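Local coordinates for FdtA domain-containing protein (PDB 7N67), which acts as a sugar 3,4-ketoisomerase of the cupin family, probably converting a dTDP-linked 4-keto-6-deoxyhexose on the route to an unusual formylated sugar, at residues F51-I56 / L129-D134; H71-L76 / M115-R120; E77-M82 / G108-K113. All coordinates share one frame; numbering follows the deposited sequence.

How the contacts relate
All three contacts are largely buried antiparallel strand pairings, but they sit differently in the two-sheet cupin fold. Contact 3 lies nearest the centre of the chain, about 4 Å away measured centre to centre, and is mainly backbone ladder and aliphatic packing. Contact 1 belongs to the same sheet, because strands 127-132 and 78-84 are neighbours; it lies at that sheet's edge, where a second subunit continues it and Arg55 grips a backbone carbonyl and the base. Contact 2 is in the opposing sheet and is polar, joining two histidines, an arginine and waters. Contacts 1 and 2 both reach thymidine-5'-diphosphate, at the base and at the diphosphate respectively.

Contact 1 of 3, residues F51-I56 / L129-D134; sequences FEIKRI and LVLASD. With TYD (thymidine-5'-diphosphate), chain E.
Arg55 and Asp134 meet through the side of the guanidinium group and a backbone carbonyl. Arg55 NE and NH1 both point at Asp134 O, at 3.1 and 3.0 Å, and the oxygen lies 4° out of the guanidinium plane, so the grip is side-on. The two donors differ at the acceptor: NE arrives in the carbonyl plane on a lone pair, whereas NH1 stands above that plane. A bend at chi3 (55°) turns the otherwise extended arginine chain into this position. Ala132 CB lies over one face of the guanidinium, and the remaining nitrogen, NH2, gives a hydrogen bond of 2.7 Å to O4 of the thymine base.

One step back along the chain from Asp134, Ser133 sits over one face of the Phe51 ring: its CB makes a CH-pi contact 4.0 Å from the ring centroid, 24° off the normal, while Leu131 O approaches the ring edge near CZ. Ser133 OG is bonded elsewhere, to Glu77 N. On the sheet face carrying Ile56 and Leu131, these side chains run side by side, with Ile56 CG2 3.8 Å from Leu131 CD1; Ile53 CD1 adds to the same patch.

The backbone evidence is Lys54 N to Ala132 O at 3.2 Å and Ala132 N to Arg55 O at 2.9 Å. Arg55 and Ile56 also pair with a strand of the second subunit, which carries the sheet across the interface. Lys54 and Arg55 together face Ala132, the signature of a classic beta bulge, here next to the nucleotide-base end of the dTDP site.

Contact 2 of 3, residues H71-L76 / M115-R120; sequences HAHKEL and MWREMR. With TYD (thymidine-5'-diphosphate), chain E.
Arg117 curls alongside the hydrogen-bonded pair His71 and His73, touching each in turn. Its CG sits between the backbone N and the carbonyl carbon (chi1 84°), and further bends at chi2 and chi3 curl the chain. CD is the first atom past CB to meet the other segment, 3.2 Å from His71 O and 3.7 Å from His71 ND1. NE and NH2 then turn to their own segment and hold Met115 O side-on, at 3.2 and 3.0 Å; both come from the same face of that carbonyl, whose oxygen lies in the guanidinium plane. His73 CD2 stands 3.6 Å above the centre of the guanidinium, with the two planes 70° apart. At the tip, NH1 lies close to Gln78 OE1, and NH2 donates to a water that also lies within hydrogen-bonding distance of Leu76 O.

The strands pair through a hydrogen bond from Arg117 N to His71 O and a weak return bond from His71 N to Arg117 O. Trp116 lays one ring face over the His71 backbone.

His71 ND1 and His73 NE2 share a hydrogen bond of 2.8 Å, in which either may donate. His71 NE2 is directed at the ligand, where it donates to diphosphate oxygen O3B at 2.6 Å. The chemistry thus implies a layered site: His71 touches the diphosphate, with His73 in the second shell, its bond to ND1 consistent with fixing the rotation of the His71 ring, and Arg117 lying against both.

Contact 3 of 3, residues E77-M82 / G108-K113; sequences EQVLIM and GLFIGK
Strands 78-84 and 107-111 are neighbours in the larger sheet of the cupin jelly-roll, and contact 3 is a regular antiparallel ladder between them. Their short segments run at 156°, with axes 4.4 Å apart. Two hydrogen-bonded pairs, Gln78 with Ile111 and Leu80 with Leu109, flank the non-hydrogen-bonded pair of Val79 and Phe110. Each of the outer pairs has both of its bonds: Ile111 N to Gln78 O measures 2.9 Å and Leu80 N to Leu109 O 2.8 Å. Val79 CA lends a CA-H...O contact to Leu109 O between them.

The side chains alternate. Gln78, Leu80, Leu109 and Ile111 share one face, and on it strand 87-92 of the other sheet packs: Ile89 touches Leu80 and Leu109, and Leu91 touches Ile111. Within this layer Leu80 CD1 and Ile111 CD1 touch at 3.7 Å, the two chains slanting across each other. Gln78 NE2 is satisfied by Tyr57 OH.

On the opposite face Val79 and Phe110 cross at about a right angle, and Leu28 of strand 25-35 packs on both. Val79 CG2 comes to the ring edge, 4.1 Å from Phe110 CD2. With CG anti to the backbone N (chi1 168°), the phenyl group extends toward Glu77, whose carboxylate stands upright to the ring, the planes 89° apart. Lys113 NZ has its salt bridge with Glu75 rather than Glu77. The carboxylate carbon Glu77 CD meets the ring at its edge, in its plane, 3.7 Å from Phe110 CZ.

Contact 1 of 3, residues F51-I56 / L129-D134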
loop_
_atom_site.group_PDB
_atom_site.type_symbol
_atom_site.label_atom_id
_atom_site.label_comp_id
_atom_site.label_asym_id
_atom_site.label_seq_id
_atom_site.Cartn_x
_atom_site.Cartn_y
_atom_site.Cartn_z
ATOM N N PHE B 51 -21.034 -16.127 11.285
ATOM C CA PHE B 51 -22.157 -15.282 11.749
ATOM C C PHE B 51 -22.688 -14.503 10.543
ATOM O O PHE B 51 -22.146 -14.671 9.430
ATOM C CB PHE B 51 -21.718 -14.370 12.893
ATOM C CG PHE B 51 -20.501 -13.530 12.603
ATOM C CD1 PHE B 51 -20.581 -12.416 11.782
ATOM C CD2 PHE B 51 -19.274 -13.827 13.189
ATOM C CE1 PHE B 51 -19.461 -11.628 11.546
ATOM C CE2 PHE B 51 -18.156 -13.042 12.945
ATOM C CZ PHE B 51 -18.252 -11.941 12.127
ATOM N N GLU B 52 -23.732 -13.705 10.745
ATOM C CA GLU B 52 -24.327 -12.876 9.675
ATOM C C GLU B 52 -23.753 -11.473 9.766
ATOM O O GLU B 52 -24.010 -10.807 10.801
ATOM C CB GLU B 52 -25.844 -12.814 9.809
ATOM C CG GLU B 52 -26.515 -14.115 9.444
ATOM C CD GLU B 52 -28.024 -14.006 9.415
ATOM O OE1 GLU B 52 -28.626 -14.775 8.667
ATOM O OE2 GLU B 52 -28.584 -13.133 10.118
ATOM N N ILE B 53 -23.057 -11.037 8.710
ATOM C CA ILE B 53 -22.486 -9.665 8.645
ATOM C C ILE B 53 -23.674 -8.702 8.681
ATOM O O ILE B 53 -24.591 -8.840 7.848
ATOM C CB ILE B 53 -21.573 -9.462 7.416
ATOM C CG1 ILE B 53 -20.431 -10.481 7.342
ATOM C CG2 ILE B 53 -21.011 -8.055 7.408
ATOM C CD1 ILE B 53 -19.935 -10.741 5.937
ATOM N N LYS B 54 -23.690 -7.820 9.668
ATOM C CA LYS B 54 -24.648 -6.700 9.785
ATOM C C LYS B 54 -23.919 -5.378 9.536
ATOM O O LYS B 54 -24.574 -4.377 9.184
ATOM C CB LYS B 54 -25.258 -6.725 11.185
ATOM C CG LYS B 54 -26.008 -8.007 11.526
ATOM C CD LYS B 54 -27.511 -7.906 11.326
ATOM C CE LYS B 54 -28.173 -9.263 11.222
ATOM N NZ LYS B 54 -29.456 -9.181 10.485
ATOM N N ARG B 55 -22.607 -5.366 9.740
ATOM C CA ARG B 55 -21.768 -4.150 9.601
ATOM C C ARG B 55 -20.356 -4.589 9.266
ATOM O O ARG B 55 -19.973 -5.700 9.683
ATOM C CB ARG B 55 -21.777 -3.343 10.897
ATOM C CG ARG B 55 -20.571 -2.446 11.111
ATOM C CD ARG B 55 -20.720 -1.647 12.400
ATOM N NE ARG B 55 -20.948 -2.532 13.549
ATOM C CZ ARG B 55 -20.210 -2.588 14.662
ATOM N NH1 ARG B 55 -20.543 -3.449 15.611
ATOM N NH2 ARG B 55 -19.177 -1.778 14.844
ATOM N N ILE B 56 -19.666 -3.772 8.476
ATOM C CA ILE B 56 -18.199 -3.867 8.252
ATOM C C ILE B 56 -17.618 -2.499 8.596
ATOM O O ILE B 56 -18.358 -1.491 8.530
ATOM C CB ILE B 56 -17.855 -4.362 6.826
ATOM C CG1 ILE B 56 -18.127 -3.337 5.729
ATOM C CG2 ILE B 56 -18.585 -5.653 6.534
ATOM C CD1 ILE B 56 -16.921 -2.584 5.295
ATOM N N LEU B 129 -9.616 -4.522 7.858
ATOM C CA LEU B 129 -11.060 -4.729 7.593
ATOM C C LEU B 129 -11.634 -5.543 8.746
ATOM O O LEU B 129 -10.951 -6.488 9.187
ATOM C CB LEU B 129 -11.231 -5.460 6.257
ATOM C CG LEU B 129 -12.669 -5.811 5.893
ATOM C CD1 LEU B 129 -13.514 -4.556 5.695
ATOM C CD2 LEU B 129 -12.692 -6.693 4.656
ATOM N N VAL B 130 -12.825 -5.178 9.224
ATOM C CA VAL B 130 -13.523 -5.914 10.323
ATOM C C VAL B 130 -14.945 -6.252 9.869
ATOM O O VAL B 130 -15.724 -5.327 9.553
ATOM C CB VAL B 130 -13.530 -5.117 11.644
ATOM C CG1 VAL B 130 -14.199 -5.899 12.768
ATOM C CG2 VAL B 130 -12.126 -4.712 12.065
ATOM N N LEU B 131 -15.249 -7.539 9.816
ATOM C CA LEU B 131 -16.618 -8.065 9.606
ATOM C C LEU B 131 -17.233 -8.247 10.993
ATOM O O LEU B 131 -16.624 -8.988 11.804
ATOM C CB LEU B 131 -16.509 -9.397 8.857
ATOM C CG LEU B 131 -16.308 -9.332 7.336
ATOM C CD1 LEU B 131 -15.693 -8.029 6.870
ATOM C CD2 LEU B 131 -15.461 -10.492 6.863
ATOM N N ALA B 132 -18.340 -7.559 11.285
ATOM C CA ALA B 132 -18.997 -7.572 12.615
ATOM C C ALA B 132 -20.386 -8.222 12.530
ATOM O O ALA B 132 -21.079 -8.002 11.509
ATOM C CB ALA B 132 -19.070 -6.164 13.165
ATOM N N SER B 133 -20.776 -8.901 13.626
ATOM C CA SER B 133 -21.993 -9.739 13.804
ATOM C C SER B 133 -23.235 -8.900 14.120
ATOM O O SER B 133 -24.318 -9.503 14.208
ATOM C CB SER B 133 -21.778 -10.770 14.901
ATOM O OG SER B 133 -21.774 -10.169 16.206
ATOM N N ASP B 134 -23.113 -7.584 14.312
ATOM C CA ASP B 134 -24.247 -6.742 14.765
ATOM C C ASP B 134 -23.947 -5.257 14.552
ATOM O O ASP B 134 -22.780 -4.909 14.323
ATOM C CB ASP B 134 -24.555 -7.016 16.237
ATOM C CG ASP B 134 -26.009 -6.811 16.635
ATOM O OD1 ASP B 134 -26.805 -6.303 15.813
ATOM O OD2 ASP B 134 -26.328 -7.173 17.765
HETATM P PA TYD E . -12.648 3.148 18.182
HETATM O O1A TYD E . -13.461 2.192 18.984
HETATM O O2A TYD E . -11.872 4.203 18.894
HETATM O O3A TYD E . -11.707 2.329 17.184
HETATM P PB TYD E . -10.694 1.105 17.345
HETATM O O1B TYD E . -9.990 0.987 15.995
HETATM O O2B TYD E . -9.770 1.542 18.461
HETATM O O3B TYD E . -11.484 -0.125 17.690
HETATM O "O5'" TYD E . -13.576 3.871 17.099
HETATM C "C5'" TYD E . -13.206 5.203 16.695
HETATM C "C4'" TYD E . -14.473 6.004 16.556
HETATM O "O4'" TYD E . -15.315 5.375 15.563
HETATM C "C3'" TYD E . -15.291 6.112 17.842
HETATM O "O3'" TYD E . -15.743 7.444 18.031
HETATM C "C2'" TYD E . -16.466 5.180 17.590
HETATM C "C1'" TYD E . -16.628 5.242 16.078
HETATM N N1 TYD E . -17.237 4.028 15.488
HETATM C C2 TYD E . -18.464 4.152 14.865
HETATM O O2 TYD E . -19.055 5.221 14.773
HETATM N N3 TYD E . -18.975 2.975 14.374
HETATM C C4 TYD E . -18.395 1.720 14.425
HETATM O O4 TYD E . -18.979 0.747 13.929
HETATM C C5 TYD E . -17.107 1.663 15.075
HETATM C C5M TYD E . -16.408 0.338 15.168
HETATM C C6 TYD E . -16.601 2.802 15.576
#

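Contact 2 of 3, residues H71-L76 / M115-R120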
loop_
_atom_site.group_PDB
_atom_site.type_symbol
_atom_site.label_atom_id
_atom_site.label_comp_id
_atom_site.label_asym_id
_atom_site.label_seq_id
_atom_site.Cartn_x
_atom_site.Cartn_y
_atom_site.Cartn_z
ATOM N N HIS B 71 -10.709 -2.493 23.972
ATOM C CA HIS B 71 -12.132 -2.681 24.345
ATOM C C HIS B 71 -12.519 -4.166 24.295
ATOM O O HIS B 71 -11.737 -4.976 23.837
ATOM C CB HIS B 71 -13.050 -1.780 23.499
ATOM C CG HIS B 71 -12.729 -1.733 22.049
ATOM N ND1 HIS B 71 -13.142 -2.712 21.177
ATOM C CD2 HIS B 71 -12.096 -0.809 21.304
ATOM C CE1 HIS B 71 -12.756 -2.403 19.950
ATOM N NE2 HIS B 71 -12.102 -1.247 20.004
ATOM N N ALA B 72 -13.667 -4.491 24.866
ATOM C CA ALA B 72 -14.262 -5.842 24.904
ATOM C C ALA B 72 -15.777 -5.698 24.726
ATOM O O ALA B 72 -16.287 -4.572 24.829
ATOM C CB ALA B 72 -13.904 -6.547 26.202
ATOM N N HIS B 73 -16.449 -6.818 24.472
ATOM C CA HIS B 73 -17.874 -6.902 24.047
ATOM C C HIS B 73 -18.430 -8.223 24.562
ATOM O O HIS B 73 -17.750 -9.236 24.348
ATOM C CB HIS B 73 -17.947 -6.793 22.515
ATOM C CG HIS B 73 -17.092 -5.685 22.001
ATOM N ND1 HIS B 73 -17.600 -4.432 21.701
ATOM C CD2 HIS B 73 -15.756 -5.613 21.806
ATOM C CE1 HIS B 73 -16.613 -3.648 21.306
ATOM N NE2 HIS B 73 -15.464 -4.348 21.378
ATOM N N LYS B 74 -19.585 -8.198 25.237
ATOM C CA LYS B 74 -20.238 -9.416 25.788
ATOM C C LYS B 74 -20.797 -10.251 24.622
ATOM O O LYS B 74 -20.664 -11.478 24.678
ATOM C CB LYS B 74 -21.298 -9.030 26.827
ATOM C CG LYS B 74 -20.784 -8.263 28.051
ATOM C CD LYS B 74 -21.867 -7.537 28.871
ATOM C CE LYS B 74 -22.216 -8.190 30.197
ATOM N NZ LYS B 74 -22.306 -9.667 30.102
ATOM N N GLU B 75 -21.327 -9.609 23.566
ATOM C CA GLU B 75 -22.125 -10.279 22.489
ATOM C C GLU B 75 -21.399 -10.238 21.122
ATOM O O GLU B 75 -21.309 -11.313 20.434
ATOM C CB GLU B 75 -23.525 -9.647 22.462
ATOM C CG GLU B 75 -24.661 -10.575 22.879
ATOM C CD GLU B 75 -24.321 -11.755 23.781
ATOM O OE1 GLU B 75 -24.003 -11.518 24.961
ATOM O OE2 GLU B 75 -24.384 -12.916 23.291
ATOM N N LEU B 76 -20.861 -9.076 20.742
ATOM C CA LEU B 76 -20.326 -8.819 19.380
ATOM C C LEU B 76 -19.223 -9.829 19.041
ATOM O O LEU B 76 -18.235 -9.895 19.794
ATOM C CB LEU B 76 -19.795 -7.384 19.293
ATOM C CG LEU B 76 -19.423 -6.934 17.880
ATOM C CD1 LEU B 76 -20.661 -6.857 16.991
ATOM C CD2 LEU B 76 -18.704 -5.592 17.913
ATOM N N MET B 115 -14.026 -10.950 24.941
ATOM C CA MET B 115 -12.599 -10.862 24.536
ATOM C C MET B 115 -12.172 -9.395 24.493
ATOM O O MET B 115 -12.724 -8.637 23.687
ATOM C CB MET B 115 -12.379 -11.484 23.155
ATOM C CG MET B 115 -12.332 -13.003 23.160
ATOM S SD MET B 115 -10.783 -13.675 23.808
ATOM C CE MET B 115 -9.622 -13.120 22.566
ATOM N N TRP B 116 -11.244 -9.006 25.360
ATOM C CA TRP B 116 -10.502 -7.727 25.262
ATOM C C TRP B 116 -9.506 -7.865 24.119
ATOM O O TRP B 116 -8.916 -8.973 23.981
ATOM C CB TRP B 116 -9.790 -7.423 26.581
ATOM C CG TRP B 116 -9.041 -6.128 26.601
ATOM C CD1 TRP B 116 -7.732 -5.942 26.273
ATOM C CD2 TRP B 116 -9.548 -4.840 26.992
ATOM N NE1 TRP B 116 -7.393 -4.622 26.415
ATOM C CE2 TRP B 116 -8.489 -3.921 26.854
ATOM C CE3 TRP B 116 -10.789 -4.369 27.421
ATOM C CZ2 TRP B 116 -8.624 -2.574 27.179
ATOM C CZ3 TRP B 116 -10.928 -3.033 27.728
ATOM C CH2 TRP B 116 -9.861 -2.147 27.598
ATOM N N ARG B 117 -9.344 -6.814 23.321
ATOM C CA ARG B 117 -8.418 -6.856 22.162
ATOM C C ARG B 117 -7.777 -5.479 21.998
ATOM O O ARG B 117 -8.446 -4.456 22.298
ATOM C CB ARG B 117 -9.097 -7.360 20.879
ATOM C CG ARG B 117 -9.855 -6.324 20.058
ATOM C CD ARG B 117 -11.099 -5.786 20.761
ATOM N NE ARG B 117 -12.009 -6.854 21.167
ATOM C CZ ARG B 117 -12.887 -7.452 20.359
ATOM N NH1 ARG B 117 -12.981 -7.085 19.088
ATOM N NH2 ARG B 117 -13.661 -8.423 20.814
ATOM N N GLU B 118 -6.506 -5.494 21.594
ATOM C CA GLU B 118 -5.756 -4.305 21.130
ATOM C C GLU B 118 -5.101 -4.643 19.782
ATOM O O GLU B 118 -4.911 -5.829 19.480
ATOM C CB GLU B 118 -4.721 -3.884 22.178
ATOM C CG GLU B 118 -5.215 -4.037 23.598
ATOM C CD GLU B 118 -4.338 -3.406 24.661
ATOM O OE1 GLU B 118 -3.258 -2.905 24.310
ATOM O OE2 GLU B 118 -4.741 -3.437 25.846
ATOM N N MET B 119 -4.761 -3.622 19.009
ATOM C CA MET B 119 -4.041 -3.804 17.742
ATOM C C MET B 119 -2.947 -2.744 17.691
ATOM O O MET B 119 -3.262 -1.552 17.658
ATOM C CB MET B 119 -4.969 -3.749 16.517
ATOM C CG MET B 119 -6.196 -2.854 16.630
ATOM S SD MET B 119 -7.607 -3.471 17.633
ATOM C CE MET B 119 -8.332 -4.761 16.622
ATOM N N ARG B 120 -1.697 -3.198 17.747
ATOM C CA ARG B 120 -0.504 -2.323 17.873
ATOM C C ARG B 120 0.544 -2.705 16.820
ATOM O O ARG B 120 0.325 -3.684 16.068
ATOM C CB ARG B 120 0.022 -2.429 19.302
ATOM C CG ARG B 120 0.133 -3.855 19.813
ATOM C CD ARG B 120 0.857 -3.917 21.144
ATOM N NE ARG B 120 1.667 -5.126 21.248
ATOM C CZ ARG B 120 1.837 -5.835 22.367
ATOM N NH1 ARG B 120 1.228 -5.473 23.492
ATOM N NH2 ARG B 120 2.607 -6.913 22.336
HETATM P PA TYD E . -12.648 3.148 18.182
HETATM O O1A TYD E . -13.461 2.192 18.984
HETATM O O2A TYD E . -11.872 4.203 18.894
HETATM O O3A TYD E . -11.707 2.329 17.184
HETATM P PB TYD E . -10.694 1.105 17.345
HETATM O O1B TYD E . -9.990 0.987 15.995
HETATM O O2B TYD E . -9.770 1.542 18.461
HETATM O O3B TYD E . -11.484 -0.125 17.690
HETATM O "O5'" TYD E . -13.576 3.871 17.099
HETATM C "C5'" TYD E . -13.206 5.203 16.695
HETATM C "C4'" TYD E . -14.473 6.004 16.556
HETATM O "O4'" TYD E . -15.315 5.375 15.563
HETATM C "C3'" TYD E . -15.291 6.112 17.842
HETATM O "O3'" TYD E . -15.743 7.444 18.031
HETATM C "C2'" TYD E . -16.466 5.180 17.590
HETATM C "C1'" TYD E . -16.628 5.242 16.078
HETATM N N1 TYD E . -17.237 4.028 15.488
HETATM C C2 TYD E . -18.464 4.152 14.865
HETATM O O2 TYD E . -19.055 5.221 14.773
HETATM N N3 TYD E . -18.975 2.975 14.374
HETATM C C4 TYD E . -18.395 1.720 14.425
HETATM O O4 TYD E . -18.979 0.747 13.929
HETATM C C5 TYD E . -17.107 1.663 15.075
HETATM C C5M TYD E . -16.408 0.338 15.168
HETATM C C6 TYD E . -16.601 2.802 15.576
HETATM O O HOH W 1 -15.508 -9.855 22.416
HETATM O O HOH W 2 -15.680 -9.703 19.074
#

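Contact 3 of 3, residues E77-M82 / G108-K113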
loop_
_atom_site.group_PDB
_atom_site.type_symbol
_atom_site.label_atom_id
_atom_site.label_comp_id
_atom_site.label_asym_id
_atom_site.label_seq_id
_atom_site.Cartn_x
_atom_site.Cartn_y
_atom_site.Cartn_z
ATOM N N GLU B 77 -19.403 -10.590 17.951
ATOM C CA GLU B 77 -18.343 -11.447 17.356
ATOM C C GLU B 77 -17.795 -10.673 16.157
ATOM O O GLU B 77 -18.575 -9.923 15.552
ATOM C CB GLU B 77 -18.887 -12.833 17.011
ATOM C CG GLU B 77 -19.358 -13.627 18.214
ATOM C CD GLU B 77 -19.700 -15.084 17.942
ATOM O OE1 GLU B 77 -19.591 -15.892 18.874
ATOM O OE2 GLU B 77 -20.082 -15.418 16.810
ATOM N N GLN B 78 -16.489 -10.752 15.894
ATOM C CA GLN B 78 -15.830 -10.015 14.781
ATOM C C GLN B 78 -14.915 -10.976 14.019
ATOM O O GLN B 78 -14.477 -11.975 14.623
ATOM C CB GLN B 78 -15.032 -8.823 15.307
ATOM C CG GLN B 78 -15.888 -7.680 15.843
ATOM C CD GLN B 78 -15.025 -6.481 16.151
ATOM O OE1 GLN B 78 -13.817 -6.596 16.292
ATOM N NE2 GLN B 78 -15.622 -5.308 16.240
ATOM N N VAL B 79 -14.648 -10.682 12.740
ATOM C CA VAL B 79 -13.534 -11.297 11.958
ATOM C C VAL B 79 -12.634 -10.177 11.417
ATOM O O VAL B 79 -13.146 -9.308 10.700
ATOM C CB VAL B 79 -14.064 -12.202 10.836
ATOM C CG1 VAL B 79 -12.985 -12.532 9.814
ATOM C CG2 VAL B 79 -14.662 -13.472 11.394
ATOM N N LEU B 80 -11.339 -10.236 11.741
ATOM C CA LEU B 80 -10.319 -9.207 11.393
ATOM C C LEU B 80 -9.515 -9.693 10.193
ATOM O O LEU B 80 -9.146 -10.872 10.172
ATOM C CB LEU B 80 -9.389 -8.985 12.591
ATOM C CG LEU B 80 -9.835 -7.926 13.587
ATOM C CD1 LEU B 80 -11.156 -8.302 14.224
ATOM C CD2 LEU B 80 -8.759 -7.705 14.635
ATOM N N ILE B 81 -9.273 -8.809 9.234
ATOM C CA ILE B 81 -8.421 -9.079 8.042
ATOM C C ILE B 81 -7.537 -7.855 7.794
ATOM O O ILE B 81 -8.103 -6.770 7.613
ATOM C CB ILE B 81 -9.321 -9.381 6.842
ATOM C CG1 ILE B 81 -10.318 -10.488 7.196
ATOM C CG2 ILE B 81 -8.469 -9.717 5.628
ATOM C CD1 ILE B 81 -11.403 -10.693 6.186
ATOM N N MET B 82 -6.212 -8.013 7.853
ATOM C CA MET B 82 -5.258 -6.964 7.392
ATOM C C MET B 82 -5.221 -6.976 5.870
ATOM O O MET B 82 -4.558 -7.854 5.301
ATOM C CB MET B 82 -3.834 -7.190 7.905
ATOM C CG MET B 82 -3.710 -6.966 9.388
ATOM S SD MET B 82 -4.296 -5.329 9.891
ATOM C CE MET B 82 -3.034 -4.305 9.141
ATOM N N GLY B 108 -7.471 -14.521 8.247
ATOM C CA GLY B 108 -8.408 -13.732 9.053
ATOM C C GLY B 108 -8.337 -14.174 10.501
ATOM O O GLY B 108 -7.750 -15.245 10.755
ATOM N N LEU B 109 -8.890 -13.386 11.422
ATOM C CA LEU B 109 -8.856 -13.698 12.877
ATOM C C LEU B 109 -10.267 -13.509 13.421
ATOM O O LEU B 109 -10.752 -12.356 13.446
ATOM C CB LEU B 109 -7.848 -12.806 13.613
ATOM C CG LEU B 109 -7.881 -12.900 15.135
ATOM C CD1 LEU B 109 -7.469 -14.288 15.585
ATOM C CD2 LEU B 109 -6.983 -11.847 15.780
ATOM N N PHE B 110 -10.908 -14.619 13.767
ATOM C CA PHE B 110 -12.218 -14.600 14.438
ATOM C C PHE B 110 -11.906 -14.294 15.890
ATOM O O PHE B 110 -10.960 -14.914 16.388
ATOM C CB PHE B 110 -12.959 -15.927 14.291
ATOM C CG PHE B 110 -14.157 -16.062 15.195
ATOM C CD1 PHE B 110 -14.067 -16.755 16.390
ATOM C CD2 PHE B 110 -15.366 -15.476 14.858
ATOM C CE1 PHE B 110 -15.178 -16.880 17.213
ATOM C CE2 PHE B 110 -16.471 -15.606 15.681
ATOM C CZ PHE B 110 -16.377 -16.306 16.858
ATOM N N ILE B 111 -12.640 -13.344 16.465
ATOM C CA ILE B 111 -12.584 -12.936 17.891
ATOM C C ILE B 111 -13.997 -13.072 18.461
ATOM O O ILE B 111 -14.869 -12.274 18.079
ATOM C CB ILE B 111 -12.045 -11.502 18.012
ATOM C CG1 ILE B 111 -10.633 -11.396 17.431
ATOM C CG2 ILE B 111 -12.122 -11.026 19.459
ATOM C CD1 ILE B 111 -10.101 -9.995 17.362
ATOM N N GLY B 112 -14.198 -14.038 19.356
ATOM C CA GLY B 112 -15.503 -14.320 19.976
ATOM C C GLY B 112 -15.862 -13.345 21.088
ATOM O O GLY B 112 -15.399 -12.184 21.082
ATOM N N LYS B 113 -16.682 -13.830 22.019
ATOM C CA LYS B 113 -17.371 -13.028 23.059
ATOM C C LYS B 113 -16.451 -12.822 24.259
ATOM O O LYS B 113 -15.549 -13.662 24.484
ATOM C CB LYS B 113 -18.638 -13.764 23.504
ATOM C CG LYS B 113 -19.732 -13.852 22.455
ATOM C CD LYS B 113 -21.009 -14.505 22.941
ATOM C CE LYS B 113 -22.114 -14.335 21.919
ATOM N NZ LYS B 113 -23.300 -15.161 22.234
#